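Side-chain contacts in aminotransferase class I and II (Streptococcus suis 89/1591, PDB 3OP7), which probably catalyses the pyridoxal-phosphate-dependent transfer of an amino group, carrying its cofactor as a Schiff base on a lysine: residues L32-L37 with E46-K51; F38-T43 with Q271-R276; P66-S71 with L261-A266. All coordinates share one frame; numbering follows the deposited sequence. Where two conformers were deposited one is given.

Interaction 1: L32-L37 with E46-K51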
ATOM      1  N   LEU A  32     -11.136   3.385  17.761  1.00 26.52           N
ATOM      2  CA  LEU A  32     -10.444   3.472  19.049  1.00 27.12           C
ATOM      3  C   LEU A  32      -9.400   4.548  19.012  1.00 27.11           C
ATOM      4  O   LEU A  32      -8.747   4.770  17.973  1.00 26.54           O
ATOM      5  CB  LEU A  32      -9.773   2.127  19.358  1.00 25.64           C
ATOM      6  CG  LEU A  32     -10.713   1.002  19.845  1.00 27.08           C
ATOM      7  CD1 LEU A  32      -9.974  -0.387  19.707  1.00 30.61           C
ATOM      8  CD2 LEU A  32     -11.144   1.284  21.248  1.00 30.43           C
ATOM      9  N   THR A  33      -9.186   5.173  20.152  1.00 28.33           N
ATOM     10  CA  THR A  33      -7.933   5.886  20.392  1.00 27.54           C
ATOM     11  C   THR A  33      -6.930   4.949  21.089  1.00 27.68           C
ATOM     12  O   THR A  33      -7.306   3.936  21.668  1.00 26.90           O
ATOM     13  CB  THR A  33      -8.112   7.082  21.292  1.00 29.38           C
ATOM     14  OG1 THR A  33      -8.551   6.620  22.595  1.00 29.88           O
ATOM     15  CG2 THR A  33      -9.129   8.118  20.709  1.00 31.45           C
ATOM     16  N   LEU A  34      -5.649   5.306  21.070  1.00 28.15           N
ATOM     17  CA  LEU A  34      -4.647   4.530  21.795  1.00 29.57           C
ATOM     18  C   LEU A  34      -5.008   4.476  23.273  1.00 31.59           C
ATOM     19  O   LEU A  34      -4.929   3.428  23.895  1.00 32.31           O
ATOM     20  CB  LEU A  34      -3.246   5.146  21.568  1.00 31.27           C
ATOM     21  CG  LEU A  34      -2.067   4.202  21.627  1.00 33.62           C
ATOM     22  CD1 LEU A  34      -2.319   2.940  20.792  1.00 29.59           C
ATOM     23  CD2 LEU A  34      -0.800   4.975  21.185  1.00 27.44           C
ATOM     24  N   GLU A  35      -5.435   5.610  23.822  1.00 32.01           N
ATOM     25  CA  GLU A  35      -5.884   5.692  25.218  1.00 34.50           C
ATOM     26  C   GLU A  35      -6.941   4.627  25.539  1.00 33.97           C
ATOM     27  O   GLU A  35      -6.831   3.928  26.533  1.00 33.00           O
ATOM     28  CB  GLU A  35      -6.493   7.076  25.483  1.00 36.48           C
ATOM     29  CG  GLU A  35      -7.269   7.220  26.801  1.00 43.70           C
ATOM     30  CD  GLU A  35      -6.529   7.961  27.873  1.00 48.44           C
ATOM     31  OE1 GLU A  35      -5.717   8.869  27.551  1.00 49.28           O
ATOM     32  OE2 GLU A  35      -6.803   7.647  29.060  1.00 55.22           O
ATOM     33  N   GLU A  36      -7.959   4.532  24.695  1.00 32.06           N
ATOM     34  CA  GLU A  36      -9.024   3.553  24.889  0.50 32.22           C
ATOM     35  C   GLU A  36      -8.491   2.132  24.718  1.00 31.28           C
ATOM     36  O   GLU A  36      -8.902   1.218  25.440  1.00 32.17           O
ATOM     37  CB  GLU A  36     -10.236   3.797  23.950  0.50 32.01           C
ATOM     38  CG  GLU A  36     -11.503   3.047  24.414  0.50 34.94           C
ATOM     39  CD  GLU A  36     -12.744   3.152  23.525  0.50 36.72           C
ATOM     40  OE1 GLU A  36     -12.776   3.952  22.563  0.50 36.27           O
ATOM     41  OE2 GLU A  36     -13.708   2.396  23.820  0.50 35.62           O
ATOM     42  N   LEU A  37      -7.594   1.924  23.750  1.00 29.29           N
ATOM     43  CA  LEU A  37      -6.993   0.598  23.590  1.00 29.28           C
ATOM     44  C   LEU A  37      -6.154   0.179  24.799  1.00 30.17           C
ATOM     45  O   LEU A  37      -6.256  -0.968  25.258  1.00 32.00           O
ATOM     46  CB  LEU A  37      -6.133   0.510  22.344  1.00 26.25           C
ATOM     47  CG  LEU A  37      -5.464  -0.827  22.035  1.00 26.61           C
ATOM     48  CD1 LEU A  37      -6.485  -1.996  21.902  1.00 26.82           C
ATOM     49  CD2 LEU A  37      -4.544  -0.706  20.769  1.00 26.34           C
ATOM     50  N   GLU A  46       3.030   3.960  29.598  1.00 43.12           N
ATOM     51  CA  GLU A  46       4.456   4.277  29.711  1.00 44.60           C
ATOM     52  C   GLU A  46       5.353   3.137  29.224  1.00 43.52           C
ATOM     53  O   GLU A  46       6.391   3.391  28.604  1.00 43.19           O
ATOM     54  CB  GLU A  46       4.801   4.645  31.154  1.00 46.64           C
ATOM     55  CG  GLU A  46       6.047   5.483  31.325  1.00 52.48           C
ATOM     56  CD  GLU A  46       6.395   5.712  32.804  1.00 58.98           C
ATOM     57  OE1 GLU A  46       5.468   5.827  33.646  1.00 62.93           O
ATOM     58  OE2 GLU A  46       7.602   5.769  33.126  1.00 63.76           O
ATOM     59  N   ASP A  47       4.986   1.893  29.527  1.00 43.06           N
ATOM     60  CA  ASP A  47       5.772   0.745  29.053  1.00 42.12           C
ATOM     61  C   ASP A  47       5.699   0.662  27.526  1.00 39.10           C
ATOM     62  O   ASP A  47       6.699   0.341  26.860  1.00 38.65           O
ATOM     63  CB  ASP A  47       5.251  -0.595  29.597  1.00 43.43           C
ATOM     64  CG  ASP A  47       5.405  -0.757  31.124  1.00 46.60           C
ATOM     65  OD1 ASP A  47       6.256  -0.119  31.774  1.00 46.92           O
ATOM     66  OD2 ASP A  47       4.619  -1.568  31.662  1.00 50.21           O
ATOM     67  N   PHE A  48       4.512   0.915  26.974  1.00 35.95           N
ATOM     68  CA  PHE A  48       4.333   0.848  25.540  1.00 33.38           C
ATOM     69  C   PHE A  48       5.200   1.916  24.887  1.00 31.97           C
ATOM     70  O   PHE A  48       5.897   1.632  23.929  1.00 30.42           O
ATOM     71  CB  PHE A  48       2.868   1.004  25.131  1.00 32.92           C
ATOM     72  CG  PHE A  48       2.643   0.968  23.656  1.00 31.00           C
ATOM     73  CD1 PHE A  48       2.757   2.126  22.892  1.00 28.76           C
ATOM     74  CD2 PHE A  48       2.233  -0.196  23.028  1.00 32.27           C
ATOM     75  CE1 PHE A  48       2.517   2.106  21.529  1.00 30.27           C
ATOM     76  CE2 PHE A  48       1.994  -0.227  21.678  1.00 32.61           C
ATOM     77  CZ  PHE A  48       2.147   0.937  20.909  1.00 30.36           C
ATOM     78  N   TYR A  49       5.174   3.125  25.415  1.00 31.92           N
ATOM     79  CA  TYR A  49       5.943   4.224  24.817  1.00 32.47           C
ATOM     80  C   TYR A  49       7.446   4.024  24.960  1.00 33.57           C
ATOM     81  O   TYR A  49       8.199   4.415  24.078  1.00 32.98           O
ATOM     82  CB  TYR A  49       5.546   5.561  25.393  1.00 33.11           C
ATOM     83  CG  TYR A  49       4.110   5.948  25.042  1.00 34.44           C
ATOM     84  CD1 TYR A  49       3.652   5.891  23.742  1.00 32.13           C
ATOM     85  CD2 TYR A  49       3.229   6.390  26.029  1.00 35.62           C
ATOM     86  CE1 TYR A  49       2.312   6.223  23.423  1.00 32.16           C
ATOM     87  CE2 TYR A  49       1.942   6.741  25.725  1.00 35.91           C
ATOM     88  CZ  TYR A  49       1.479   6.655  24.459  1.00 33.90           C
ATOM     89  OH  TYR A  49       0.195   7.025  24.202  1.00 32.90           O
ATOM     90  N   LYS A  50       7.860   3.442  26.077  1.00 34.57           N
ATOM     91  CA  LYS A  50       9.267   3.144  26.286  1.00 36.00           C
ATOM     92  C   LYS A  50       9.757   2.177  25.215  1.00 33.75           C
ATOM     93  O   LYS A  50      10.815   2.391  24.645  1.00 33.45           O
ATOM     94  CB  LYS A  50       9.525   2.572  27.690  1.00 37.92           C
ATOM     95  CG  LYS A  50      11.016   2.533  28.051  1.00 44.11           C
ATOM     96  CD  LYS A  50      11.238   2.475  29.590  1.00 50.43           C
ATOM     97  CE  LYS A  50      12.712   2.624  30.008  1.00 54.65           C
ATOM     98  NZ  LYS A  50      12.854   2.896  31.493  1.00 56.94           N
ATOM     99  N   LYS A  51       8.998   1.128  24.948  1.00 33.55           N
ATOM    100  CA  LYS A  51       9.374   0.156  23.942  1.00 33.20           C
ATOM    101  C   LYS A  51       9.400   0.839  22.562  1.00 31.42           C
ATOM    102  O   LYS A  51      10.373   0.750  21.826  1.00 30.68           O
ATOM    103  CB  LYS A  51       8.402  -1.006  23.929  1.00 35.35           C
ATOM    104  CG  LYS A  51       8.697  -2.083  22.853  1.00 37.51           C
ATOM    105  CD  LYS A  51       7.900  -3.295  23.224  1.00 44.09           C
ATOM    106  CE  LYS A  51       7.859  -4.349  22.148  1.00 45.49           C
ATOM    107  NZ  LYS A  51       6.853  -5.369  22.638  1.00 45.37           N
TER
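Leu34 reaches out from the first turn of helix 34-41 and sets one methyl, CD2, against two aromatic side chains of helix 45-53. Its CG lies anti to the backbone N (chi1 -151°), which carries the branched end away from its own helix and toward helix 45-53. CD2 comes to 4.0 Å from Tyr49 CE1 and 3.8 Å from Tyr49 OH, meeting the ring obliquely near its phenol end. Leu34 and Tyr49 approach from opposite directions, and this reach bridges backbones that stay well apart: the nearest CA atoms, those of Leu34 and Phe48, are 10.4 Å from each other. Phe48 adds a looser contact, its CE1 standing 4.4 Å from Leu34 CD2, and Tyr49 CD1 lies at the edge of the Phe48 ring, in its plane. All three residues are buried. The phenol oxygen is not left without a polar partner, for Tyr49 OH is hydrogen-bonded to Gln53 of the second subunit. Tyr49 also stacks on Tyr49 of the second subunit, and Leu34 packs on Leu52 of that chain, which makes this small apolar cluster between two successive N-terminal helices part of a dimer interface, in keeping with the dimers of class I and II aminotransferases.

Interaction 2: F38-T43 with Q271-R276. With EDO (1,2-ethanediol), chain I.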
ATOM      1  N   PHE A  38      -5.389   1.109  25.364  1.00 30.08           N
ATOM      2  CA  PHE A  38      -4.647   0.805  26.575  1.00 32.23           C
ATOM      3  C   PHE A  38      -5.607   0.426  27.698  1.00 34.30           C
ATOM      4  O   PHE A  38      -5.366  -0.534  28.432  1.00 35.51           O
ATOM      5  CB  PHE A  38      -3.811   2.000  27.014  1.00 32.52           C
ATOM      6  CG  PHE A  38      -2.637   2.328  26.104  1.00 31.29           C
ATOM      7  CD1 PHE A  38      -1.918   1.335  25.478  1.00 34.22           C
ATOM      8  CD2 PHE A  38      -2.209   3.636  25.969  1.00 32.91           C
ATOM      9  CE1 PHE A  38      -0.820   1.649  24.703  1.00 32.78           C
ATOM     10  CE2 PHE A  38      -1.111   3.949  25.186  1.00 34.53           C
ATOM     11  CZ  PHE A  38      -0.414   2.953  24.560  1.00 33.90           C
ATOM     12  N   ALA A  39      -6.698   1.182  27.827  1.00 36.14           N
ATOM     13  CA  ALA A  39      -7.664   0.950  28.899  1.00 38.79           C
ATOM     14  C   ALA A  39      -8.340  -0.411  28.794  1.00 40.13           C
ATOM     15  O   ALA A  39      -8.421  -1.141  29.779  1.00 39.85           O
ATOM     16  CB  ALA A  39      -8.727   2.077  28.958  1.00 39.70           C
ATOM     17  N   LEU A  40      -8.833  -0.769  27.614  1.00 39.71           N
ATOM     18  CA  LEU A  40      -9.525  -2.038  27.497  1.00 41.64           C
ATOM     19  C   LEU A  40      -8.552  -3.237  27.580  1.00 41.72           C
ATOM     20  O   LEU A  40      -8.945  -4.335  27.980  1.00 42.56           O
ATOM     21  CB  LEU A  40     -10.447  -2.067  26.269  1.00 41.93           C
ATOM     22  CG  LEU A  40      -9.824  -2.015  24.903  1.00 40.84           C
ATOM     23  CD1 LEU A  40      -9.230  -3.401  24.624  1.00 44.09           C
ATOM     24  CD2 LEU A  40     -10.851  -1.607  23.804  1.00 41.78           C
ATOM     25  N   SER A  41      -7.285  -3.013  27.270  1.00 41.35           N
ATOM     26  CA  SER A  41      -6.293  -4.073  27.301  1.00 41.79           C
ATOM     27  C   SER A  41      -5.571  -4.176  28.665  1.00 44.17           C
ATOM     28  O   SER A  41      -4.839  -5.113  28.895  1.00 44.94           O
ATOM     29  CB  SER A  41      -5.278  -3.855  26.183  1.00 40.44           C
ATOM     30  OG  SER A  41      -4.424  -2.751  26.454  1.00 40.03           O
ATOM     31  N   GLY A  42      -5.780  -3.223  29.562  1.00 45.18           N
ATOM     32  CA  GLY A  42      -5.032  -3.198  30.814  1.00 47.32           C
ATOM     33  C   GLY A  42      -3.539  -2.922  30.687  1.00 46.59           C
ATOM     34  O   GLY A  42      -2.771  -3.297  31.566  1.00 49.22           O
ATOM     35  N   THR A  43      -3.142  -2.216  29.641  1.00 44.48           N
ATOM     36  CA  THR A  43      -1.744  -1.867  29.369  1.00 43.79           C
ATOM     37  C   THR A  43      -1.329  -0.600  30.015  1.00 43.97           C
ATOM     38  O   THR A  43      -2.085   0.371  30.033  1.00 43.91           O
ATOM     39  CB  THR A  43      -1.548  -1.594  27.840  1.00 41.11           C
ATOM     40  OG1 THR A  43      -1.883  -2.759  27.149  1.00 41.50           O
ATOM     41  CG2 THR A  43      -0.079  -1.160  27.446  1.00 42.62           C
ATOM     42  N   GLN A 271     -10.564 -10.251  22.061  1.00 33.33           N
ATOM     43  CA  GLN A 271     -11.855 -10.549  22.651  0.50 34.32           C
ATOM     44  C   GLN A 271     -12.460  -9.342  23.377  1.00 34.33           C
ATOM     45  O   GLN A 271     -13.691  -9.149  23.380  1.00 33.44           O
ATOM     46  CB  GLN A 271     -11.728 -11.799  23.539  0.50 35.87           C
ATOM     47  CG  GLN A 271     -11.515 -13.054  22.665  0.50 37.11           C
ATOM     48  CD  GLN A 271     -10.922 -14.257  23.389  0.50 40.42           C
ATOM     49  OE1 GLN A 271      -9.856 -14.175  23.987  0.50 42.97           O
ATOM     50  NE2 GLN A 271     -11.594 -15.386  23.288  0.50 41.29           N
ATOM     51  N   GLU A 272     -11.608  -8.526  23.991  1.00 32.85           N
ATOM     52  CA  GLU A 272     -12.082  -7.296  24.615  1.00 34.19           C
ATOM     53  C   GLU A 272     -12.601  -6.270  23.597  1.00 32.58           C
ATOM     54  O   GLU A 272     -13.606  -5.568  23.855  1.00 32.86           O
ATOM     55  CB  GLU A 272     -11.023  -6.678  25.525  1.00 35.33           C
ATOM     56  CG  GLU A 272     -10.701  -7.588  26.723  1.00 41.95           C
ATOM     57  CD  GLU A 272      -9.395  -8.338  26.513  1.00 47.45           C
ATOM     58  OE1 GLU A 272      -9.267  -9.143  25.547  1.00 48.04           O
ATOM     59  OE2 GLU A 272      -8.479  -8.090  27.326  1.00 54.04           O
ATOM     60  N   ILE A 273     -11.943  -6.189  22.448  1.00 31.06           N
ATOM     61  CA  ILE A 273     -12.409  -5.324  21.379  1.00 29.60           C
ATOM     62  C   ILE A 273     -13.748  -5.849  20.842  1.00 30.68           C
ATOM     63  O   ILE A 273     -14.702  -5.075  20.625  1.00 29.64           O
ATOM     64  CB  ILE A 273     -11.322  -5.133  20.292  1.00 27.78           C
ATOM     65  CG1 ILE A 273     -10.092  -4.455  20.900  1.00 28.57           C
ATOM     66  CG2 ILE A 273     -11.873  -4.318  19.113  1.00 27.90           C
ATOM     67  CD1 ILE A 273      -8.940  -4.494  19.938  1.00 26.76           C
ATOM     68  N   LEU A 274     -13.858  -7.160  20.660  1.00 31.01           N
ATOM     69  CA  LEU A 274     -15.097  -7.740  20.171  1.00 32.67           C
ATOM     70  C   LEU A 274     -16.252  -7.429  21.107  1.00 33.83           C
ATOM     71  O   LEU A 274     -17.376  -7.151  20.672  1.00 35.12           O
ATOM     72  CB  LEU A 274     -14.967  -9.251  19.985  1.00 32.22           C
ATOM     73  CG  LEU A 274     -14.053  -9.688  18.825  1.00 31.28           C
ATOM     74  CD1 LEU A 274     -13.963 -11.211  18.762  1.00 31.66           C
ATOM     75  CD2 LEU A 274     -14.463  -9.142  17.459  1.00 32.60           C
ATOM     76  N   GLU A 275     -15.985  -7.479  22.403  1.00 34.82           N
ATOM     77  CA  GLU A 275     -17.040  -7.241  23.384  1.00 36.10           C
ATOM     78  C   GLU A 275     -17.522  -5.792  23.339  1.00 35.40           C
ATOM     79  O   GLU A 275     -18.731  -5.542  23.359  1.00 36.30           O
ATOM     80  CB  GLU A 275     -16.561  -7.694  24.751  1.00 38.49           C
ATOM     81  CG  GLU A 275     -16.918  -9.169  25.014  1.00 46.29           C
ATOM     82  CD  GLU A 275     -18.437  -9.380  25.155  1.00 54.57           C
ATOM     83  OE1 GLU A 275     -19.059  -8.733  26.029  1.00 62.98           O
ATOM     84  OE2 GLU A 275     -19.019 -10.171  24.375  1.00 60.15           O
ATOM     85  N   ARG A 276     -16.575  -4.851  23.229  1.00 34.83           N
ATOM     86  CA  ARG A 276     -16.877  -3.437  23.021  1.00 34.39           C
ATOM     87  C   ARG A 276     -17.747  -3.268  21.777  1.00 33.78           C
ATOM     88  O   ARG A 276     -18.760  -2.592  21.822  1.00 34.66           O
ATOM     89  CB  ARG A 276     -15.604  -2.623  22.842  1.00 33.47           C
ATOM     90  CG  ARG A 276     -15.802  -1.132  22.517  1.00 33.98           C
ATOM     91  CD  ARG A 276     -14.559  -0.583  21.897  1.00 35.00           C
ATOM     92  NE  ARG A 276     -14.603   0.853  21.576  1.00 34.97           N
ATOM     93  CZ  ARG A 276     -14.706   1.358  20.348  1.00 33.76           C
ATOM     94  NH1 ARG A 276     -14.843   0.570  19.291  1.00 30.95           N
ATOM     95  NH2 ARG A 276     -14.663   2.676  20.183  1.00 33.97           N
TER
HETATM   96  C1  EDO I 406     -17.977 -12.029  19.796  1.00 59.02           C
HETATM   97  O1  EDO I 406     -17.977 -13.390  19.373  1.00 60.24           O
HETATM   98  C2  EDO I 406     -18.191 -11.977  21.304  1.00 59.83           C
HETATM   99  O2  EDO I 406     -18.341 -10.620  21.738  1.00 59.18           O
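Leu40 and Glu272 meet where the last turn of helix 34-41 leans on the start of the long helix 270-294, their CA atoms 6.5 Å apart. The CG of Leu40 sits between its backbone N and carbonyl carbon (chi1 66°), the crowded position, and this spreads its two methyls over the neighbouring helix. Both methyls rest on Ile273 CG1, CD1 at 4.0 Å; CD1 also reaches Glu272 CB at 3.8 Å, and CD2 reaches Arg276 CD, 4.3 Å off. Glu272 offers its aliphatic root, and its chain then bends at chi2 (102°), which leaves the carboxylate beside the Leu40 carbonyl: OE2 and Leu40 O are 3.8 Å apart, two acceptors with no bond between them. Helix 34-41 ends here in a Schellman motif, with Gly42 at positive phi (67°) and Thr43 N bonded to Phe38 O at 3.0 Å; just past the helix end, Thr43 OG1 donates to Ser41 OG at 2.6 Å. The touch of Arg276 CD on Leu40 is a loose one, and its guanidinium group goes on to a salt bridge with Glu36 and a hydrogen bond to the Ser30 carbonyl. Farther round helix 270-294, Glu275 OE2 accepts a 2.8 Å hydrogen bond from O2 of an ethanediol, probably a guest from the crystallisation liquor.

Interaction 3: P66-S71 with L261-A266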
ATOM      1  N   PRO A  66       6.475 -11.735  14.877  1.00 24.99           N
ATOM      2  CA  PRO A  66       6.097 -13.102  15.249  1.00 25.64           C
ATOM      3  C   PRO A  66       4.826 -13.133  16.090  1.00 24.99           C
ATOM      4  O   PRO A  66       3.994 -14.062  15.964  1.00 26.03           O
ATOM      5  CB  PRO A  66       7.330 -13.579  16.026  1.00 27.08           C
ATOM      6  CG  PRO A  66       8.458 -12.800  15.422  1.00 27.90           C
ATOM      7  CD  PRO A  66       7.892 -11.457  15.175  1.00 26.18           C
ATOM      8  N   ALA A  67       4.643 -12.126  16.935  1.00 25.73           N
ATOM      9  CA  ALA A  67       3.426 -12.053  17.773  1.00 26.34           C
ATOM     10  C   ALA A  67       2.189 -11.800  16.898  1.00 25.08           C
ATOM     11  O   ALA A  67       1.151 -12.397  17.100  1.00 25.19           O
ATOM     12  CB  ALA A  67       3.558 -10.951  18.844  1.00 28.05           C
ATOM     13  N   PHE A  68       2.331 -10.903  15.924  1.00 23.31           N
ATOM     14  CA  PHE A  68       1.263 -10.660  14.935  1.00 23.26           C
ATOM     15  C   PHE A  68       0.877 -11.951  14.204  1.00 23.02           C
ATOM     16  O   PHE A  68      -0.284 -12.347  14.160  1.00 23.34           O
ATOM     17  CB  PHE A  68       1.700  -9.589  13.935  1.00 22.75           C
ATOM     18  CG  PHE A  68       0.727  -9.372  12.841  1.00 20.59           C
ATOM     19  CD1 PHE A  68      -0.354  -8.532  13.031  1.00 20.63           C
ATOM     20  CD2 PHE A  68       0.904  -9.984  11.607  1.00 20.08           C
ATOM     21  CE1 PHE A  68      -1.268  -8.313  11.991  1.00 19.64           C
ATOM     22  CE2 PHE A  68      -0.048  -9.792  10.536  1.00 22.22           C
ATOM     23  CZ  PHE A  68      -1.126  -8.952  10.742  1.00 19.66           C
ATOM     24  N   LYS A  69       1.879 -12.641  13.653  1.00 23.35           N
ATOM     25  CA  LYS A  69       1.592 -13.862  12.908  1.00 24.19           C
ATOM     26  C   LYS A  69       0.961 -14.916  13.768  1.00 25.01           C
ATOM     27  O   LYS A  69       0.002 -15.555  13.337  1.00 25.39           O
ATOM     28  CB  LYS A  69       2.845 -14.428  12.204  1.00 24.33           C
ATOM     29  CG  LYS A  69       3.365 -13.579  11.099  1.00 24.74           C
ATOM     30  CD  LYS A  69       4.556 -14.346  10.473  1.00 29.14           C
ATOM     31  CE  LYS A  69       5.101 -13.637   9.296  1.00 31.01           C
ATOM     32  NZ  LYS A  69       6.162 -14.482   8.575  1.00 32.49           N
ATOM     33  N   LYS A  70       1.477 -15.118  14.969  1.00 25.86           N
ATOM     34  CA  LYS A  70       0.886 -16.123  15.877  1.00 26.59           C
ATOM     35  C   LYS A  70      -0.547 -15.761  16.279  1.00 27.31           C
ATOM     36  O   LYS A  70      -1.432 -16.610  16.188  1.00 27.55           O
ATOM     37  CB  LYS A  70       1.711 -16.277  17.143  1.00 27.36           C
ATOM     38  CG  LYS A  70       1.237 -17.367  18.114  1.00 29.21           C
ATOM     39  CD  LYS A  70       1.334 -18.742  17.484  1.00 31.35           C
ATOM     40  CE  LYS A  70       1.046 -19.842  18.473  1.00 35.66           C
ATOM     41  NZ  LYS A  70       1.118 -21.212  17.853  1.00 36.54           N
ATOM     42  N   SER A  71      -0.766 -14.524  16.714  1.00 27.17           N
ATOM     43  CA  SER A  71      -2.093 -14.109  17.200  1.00 28.88           C
ATOM     44  C   SER A  71      -3.126 -14.208  16.072  1.00 27.13           C
ATOM     45  O   SER A  71      -4.214 -14.693  16.305  1.00 30.18           O
ATOM     46  CB  SER A  71      -2.080 -12.689  17.745  1.00 28.35           C
ATOM     47  OG  SER A  71      -1.292 -12.593  18.933  1.00 30.55           O
ATOM     48  N   LEU A 261       3.166  -2.806  16.011  1.00 21.36           N
ATOM     49  CA  LEU A 261       3.195  -2.810  17.490  0.50 23.39           C
ATOM     50  C   LEU A 261       1.782  -2.690  18.053  1.00 23.57           C
ATOM     51  O   LEU A 261       1.399  -3.442  18.969  1.00 24.00           O
ATOM     52  CB  LEU A 261       4.041  -1.652  18.005  0.50 24.49           C
ATOM     53  CG  LEU A 261       5.254  -1.809  18.911  0.50 29.44           C
ATOM     54  CD1 LEU A 261       5.213  -0.684  19.925  0.50 25.24           C
ATOM     55  CD2 LEU A 261       5.445  -3.209  19.588  0.50 22.53           C
ATOM     56  N   VAL A 262       1.006  -1.746  17.523  1.00 22.28           N
ATOM     57  CA  VAL A 262      -0.391  -1.586  17.953  1.00 22.24           C
ATOM     58  C   VAL A 262      -1.179  -2.830  17.579  1.00 23.12           C
ATOM     59  O   VAL A 262      -1.990  -3.307  18.384  1.00 22.93           O
ATOM     60  CB  VAL A 262      -1.067  -0.321  17.367  1.00 22.38           C
ATOM     61  CG1 VAL A 262      -2.558  -0.255  17.747  1.00 22.36           C
ATOM     62  CG2 VAL A 262      -0.296   0.948  17.819  1.00 21.79           C
ATOM     63  N   ALA A 263      -0.905  -3.394  16.404  1.00 22.80           N
ATOM     64  CA  ALA A 263      -1.655  -4.598  15.977  1.00 23.67           C
ATOM     65  C   ALA A 263      -1.394  -5.752  16.959  1.00 23.24           C
ATOM     66  O   ALA A 263      -2.302  -6.478  17.269  1.00 26.65           O
ATOM     67  CB  ALA A 263      -1.259  -5.017  14.542  1.00 22.52           C
ATOM     68  N   GLN A 264      -0.140  -5.907  17.410  1.00 25.49           N
ATOM     69  CA  GLN A 264       0.214  -6.978  18.352  1.00 25.50           C
ATOM     70  C   GLN A 264      -0.666  -6.828  19.625  1.00 26.69           C
ATOM     71  O   GLN A 264      -1.222  -7.786  20.150  1.00 27.94           O
ATOM     72  CB  GLN A 264       1.679  -6.883  18.765  1.00 27.78           C
ATOM     73  CG  GLN A 264       2.707  -7.272  17.699  1.00 25.19           C
ATOM     74  CD  GLN A 264       4.131  -7.152  18.200  1.00 27.32           C
ATOM     75  OE1 GLN A 264       4.480  -7.663  19.273  1.00 29.84           O
ATOM     76  NE2 GLN A 264       4.944  -6.452  17.457  1.00 26.42           N
ATOM     77  N   LEU A 265      -0.688  -5.606  20.151  1.00 26.49           N
ATOM     78  CA  LEU A 265      -1.498  -5.286  21.342  1.00 27.48           C
ATOM     79  C   LEU A 265      -2.995  -5.545  21.124  1.00 26.90           C
ATOM     80  O   LEU A 265      -3.657  -6.185  21.975  1.00 27.97           O
ATOM     81  CB  LEU A 265      -1.242  -3.838  21.753  1.00 27.24           C
ATOM     82  CG  LEU A 265      -1.980  -3.320  22.989  1.00 30.31           C
ATOM     83  CD1 LEU A 265      -1.668  -4.172  24.241  1.00 33.84           C
ATOM     84  CD2 LEU A 265      -1.571  -1.856  23.210  1.00 31.20           C
ATOM     85  N   ALA A 266      -3.559  -5.057  20.020  1.00 26.30           N
ATOM     86  CA  ALA A 266      -4.973  -5.262  19.719  1.00 25.39           C
ATOM     87  C   ALA A 266      -5.309  -6.733  19.574  1.00 26.77           C
ATOM     88  O   ALA A 266      -6.303  -7.224  20.149  1.00 27.21           O
ATOM     89  CB  ALA A 266      -5.394  -4.488  18.446  1.00 24.20           C
TER
HETATM   90  O   HOH W   1      -0.071 -10.261  19.714  1.00 32.36           O
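Apolar contact comes first: the Phe68 ring meets the methyl of Ala263, CD1 to CB 3.9 Å, in an oblique approach. Phe68 CG is anti to its backbone N (chi1 175°), which swings the ring out from helix 66-73 to where it meets that methyl, and the small alanine lets helix 257-268 come near. The two axes pass 8.8 Å apart with their N-to-C directions 38° from each other, and the backbones draw closest at Phe68 and Gln264, whose CA atoms are only 5.1 Å apart.

The second kind mixes a methyl with an amide. Gln264 reaches alongside Ala67, its chain extended beyond CG, and brings OE1 to 3.4 Å from Ala67 CB, a van der Waals touch. The other end of this amide is held within its own helix, NE2 being hydrogen-bonded to Asp260.

Polar traffic between the segments goes through water. One molecule donates to Gln264 O at 2.8 Å and also pairs with Ser71 OG at 2.7 Å, bridging the last residue of 66-71 to the partner helix.

The contact sets helix 66-73, which precedes edge strand 84-87 of the large mixed sheet, against helix 257-268, whose other sides meet helices 34-41 and 45-53. Its closest touches are a methyl on an amide oxygen and a methyl beside a ring, so 66-71 and 261-266 seem to be held mainly by close fit, with the one polar link identified between them relayed by a water.

Interaction 1 is buried at the subunit interface, its centre about 26 Å from the centre of the chain; interactions 2 and 3 are partly buried, and the other chain does not touch interaction 3. Interactions 1 and 2 share helix 34-41, one using its beginning and the other its end; the edge-to-face pair of Phe38 and Phe48 and the packing of Tyr49 OH on Phe38 CE2 tie them together. Helix 257-268, which serves interaction 3, packs against both: Val262 meets Leu37 and Phe48, and Leu265 meets Phe38 and Thr43. The chemistry differs: leucine on aromatics in interaction 1, leucine on aliphatic chain roots in interaction 2, methyls with a bridging water in interaction 3.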